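Local structure of uncharacterized conserved protein (Methanopyrus kandleri AV19, 2QYA) at the interface of chains A and B. The protein is of unknown function, belongs to the DUF424 family and may act as a two-fold symmetric dimer. Numbering follows the deposited sequence. Chains: chain A/B, Uncharacterized conserved protein.

The interface of chains A and B. Residues chain A 9, 18, 20, 44-45, 75, 104, 106; chain B 13-16, 70.
In this DUF424 protein, the tip of the beta-hairpin formed by strands 6-13 and 16-23 of chain B pushes against strands 6-13, 16-23, 71-77 and 103-109 of chain A and the loop at A:Phe44 and A:Tyr45. The two-fold axis repeats the contact with the chains exchanged, which suits a dimer, although the structure alone does not prove one in solution.

Polar contacts grip the turn at both its backbone and its acid. The amide N of B:Gly14 donates to the carbonyl O of A:Phe44 at 2.7 Å, approaching from above the carbonyl plane. B:Asp15, its CG anti to the carbonyl carbon (chi1 -88°), meets A:His104 tip to tip, the carboxylate and ring planes turned 60° apart. Imidazole NE2 of A:His104 donates in its ring plane to the syn lone pair of carboxylate OD2 of B:Asp15, 2.8 Å away. A carboxylate so placed would probably favour a protonated imidazole. At B:Thr16, hydroxyl OG1 makes a weak bond of 3.3 Å to amide OD1 of A:Asn75, the side chains crossing nearly at right angles.

The amine NZ of B:Lys70 lies over one face of the A:Phe44 ring, 3.6 Å from its centroid, as a cation-pi contact offset toward the rim. Within chain B the same NZ bonds to the carbonyl O of B:Gly14 at 2.7 Å, tying lysine to turn. An alanine at A:Phe44 would remove the ring and would probably weaken the hold on this lysine.

Apolar packing flanks the turn. A:Tyr45 lays ring atom CE1 3.6 Å from CA of B:Gly14, whereas methyl CG2 of B:Thr13 rests against A:Asn9 and A:Ala20, and the B:Thr13 side chain slides past that of A:Val18, the two running in opposite directions.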
loop_
_atom_site.group_PDB
_atom_site.type_symbol
_atom_site.label_atom_id
_atom_site.label_comp_id
_atom_site.label_asym_id
_atom_site.label_seq_id
_atom_site.Cartn_x
_atom_site.Cartn_y
_atom_site.Cartn_z
ATOM N N ASN A 9 -8.132 6.437 -6.667
ATOM C CA ASN A 9 -7.464 5.280 -7.192
ATOM C C ASN A 9 -7.352 4.313 -6.029
ATOM O O ASN A 9 -6.652 4.612 -5.058
ATOM C CB ASN A 9 -6.109 5.709 -7.754
ATOM C CG ASN A 9 -5.321 4.549 -8.410
ATOM O OD1 ASN A 9 -5.849 3.453 -8.630
ATOM N ND2 ASN A 9 -4.037 4.806 -8.705
ATOM N N VAL A 18 -4.649 0.292 -0.850
ATOM C CA VAL A 18 -4.302 1.676 -0.968
ATOM C C VAL A 18 -5.452 2.461 -1.602
ATOM O O VAL A 18 -5.923 2.145 -2.724
ATOM C CB VAL A 18 -2.990 1.905 -1.771
ATOM C CG1 VAL A 18 -2.480 3.339 -1.552
ATOM C CG2 VAL A 18 -1.879 0.945 -1.307
ATOM N N ALA A 20 -5.853 6.091 -2.849
ATOM C CA ALA A 20 -5.148 7.315 -3.195
ATOM C C ALA A 20 -6.104 8.363 -3.796
ATOM O O ALA A 20 -6.906 8.065 -4.679
ATOM C CB ALA A 20 -3.981 7.040 -4.145
ATOM N N PHE A 44 1.021 6.590 -11.058
ATOM C CA PHE A 44 0.763 6.615 -9.609
ATOM C C PHE A 44 -0.507 7.351 -9.215
ATOM O O PHE A 44 -1.262 6.905 -8.341
ATOM C CB PHE A 44 1.938 7.245 -8.876
ATOM C CG PHE A 44 3.042 6.294 -8.594
ATOM C CD1 PHE A 44 3.050 5.554 -7.420
ATOM C CD2 PHE A 44 4.081 6.127 -9.503
ATOM C CE1 PHE A 44 4.079 4.665 -7.151
ATOM C CE2 PHE A 44 5.123 5.230 -9.248
ATOM C CZ PHE A 44 5.124 4.498 -8.067
ATOM N N TYR A 45 -0.725 8.496 -9.848
ATOM C CA TYR A 45 -1.906 9.289 -9.596
ATOM C C TYR A 45 -2.732 9.250 -10.861
ATOM O O TYR A 45 -2.343 9.816 -11.872
ATOM C CB TYR A 45 -1.515 10.723 -9.284
ATOM C CG TYR A 45 -0.527 10.872 -8.156
ATOM C CD1 TYR A 45 -0.941 10.831 -6.827
ATOM C CD2 TYR A 45 0.830 11.086 -8.420
ATOM C CE1 TYR A 45 -0.006 10.989 -5.779
ATOM C CE2 TYR A 45 1.766 11.242 -7.380
ATOM C CZ TYR A 45 1.332 11.195 -6.072
ATOM O OH TYR A 45 2.240 11.361 -5.054
ATOM N N ASN A 75 -3.525 7.913 1.057
ATOM C CA ASN A 75 -2.662 8.982 0.633
ATOM C C ASN A 75 -3.563 9.975 -0.102
ATOM O O ASN A 75 -4.232 9.596 -1.062
ATOM C CB ASN A 75 -1.594 8.481 -0.342
ATOM C CG ASN A 75 -1.247 7.008 -0.144
ATOM O OD1 ASN A 75 -1.357 6.216 -1.087
ATOM N ND2 ASN A 75 -0.834 6.625 1.084
ATOM N N HIS A 104 -1.448 17.613 2.148
ATOM C CA HIS A 104 -1.109 16.211 1.992
ATOM C C HIS A 104 -1.429 15.501 3.286
ATOM O O HIS A 104 -1.241 16.059 4.353
ATOM C CB HIS A 104 0.370 16.060 1.661
ATOM C CG HIS A 104 0.821 14.641 1.478
ATOM N ND1 HIS A 104 1.550 13.965 2.430
ATOM C CD2 HIS A 104 0.688 13.790 0.432
ATOM C CE1 HIS A 104 1.828 12.752 1.991
ATOM N NE2 HIS A 104 1.316 12.619 0.781
ATOM N N GLN A 106 -1.099 11.270 4.829
ATOM C CA GLN A 106 -0.870 9.825 4.763
ATOM C C GLN A 106 -1.334 9.157 6.075
ATOM O O GLN A 106 -0.978 9.631 7.186
ATOM C CB GLN A 106 0.602 9.562 4.486
ATOM C CG GLN A 106 0.915 8.144 3.955
ATOM C CD GLN A 106 1.943 8.143 2.815
ATOM O OE1 GLN A 106 2.084 7.158 2.100
ATOM N NE2 GLN A 106 2.653 9.246 2.649
ATOM N N THR B 13 0.522 2.992 -6.246
ATOM C CA THR B 13 -0.739 3.732 -6.106
ATOM C C THR B 13 -0.471 4.996 -5.233
ATOM O O THR B 13 -0.264 4.877 -4.008
ATOM C CB THR B 13 -1.828 2.867 -5.426
ATOM O OG1 THR B 13 -1.813 1.519 -5.936
ATOM C CG2 THR B 13 -3.213 3.461 -5.602
ATOM N N GLY B 14 -0.494 6.186 -5.852
ATOM C CA GLY B 14 -0.233 7.457 -5.160
ATOM C C GLY B 14 1.172 7.582 -4.598
ATOM O O GLY B 14 2.144 7.588 -5.345
ATOM N N ASP B 15 1.271 7.676 -3.275
ATOM C CA ASP B 15 2.529 7.726 -2.513
ATOM C C ASP B 15 3.232 6.390 -2.346
ATOM O O ASP B 15 4.372 6.342 -1.868
ATOM C CB ASP B 15 2.189 8.061 -1.067
ATOM C CG ASP B 15 2.142 9.492 -0.810
ATOM O OD1 ASP B 15 2.702 10.258 -1.633
ATOM O OD2 ASP B 15 1.559 9.847 0.228
ATOM N N THR B 16 2.528 5.316 -2.649
ATOM C CA THR B 16 2.829 4.039 -2.050
ATOM C C THR B 16 3.084 2.981 -3.127
ATOM O O THR B 16 2.389 2.943 -4.135
ATOM C CB THR B 16 1.655 3.638 -1.095
ATOM O OG1 THR B 16 1.430 4.692 -0.150
ATOM C CG2 THR B 16 1.948 2.392 -0.341
ATOM N N LYS B 70 8.812 7.014 -2.573
ATOM C CA LYS B 70 7.547 6.381 -2.194
ATOM C C LYS B 70 7.657 5.564 -0.925
ATOM O O LYS B 70 8.730 5.046 -0.602
ATOM C CB LYS B 70 7.065 5.447 -3.307
ATOM C CG LYS B 70 6.952 6.076 -4.675
ATOM C CD LYS B 70 5.698 6.923 -4.814
ATOM C CE LYS B 70 5.766 7.752 -6.082
ATOM N NZ LYS B 70 4.461 8.379 -6.403
#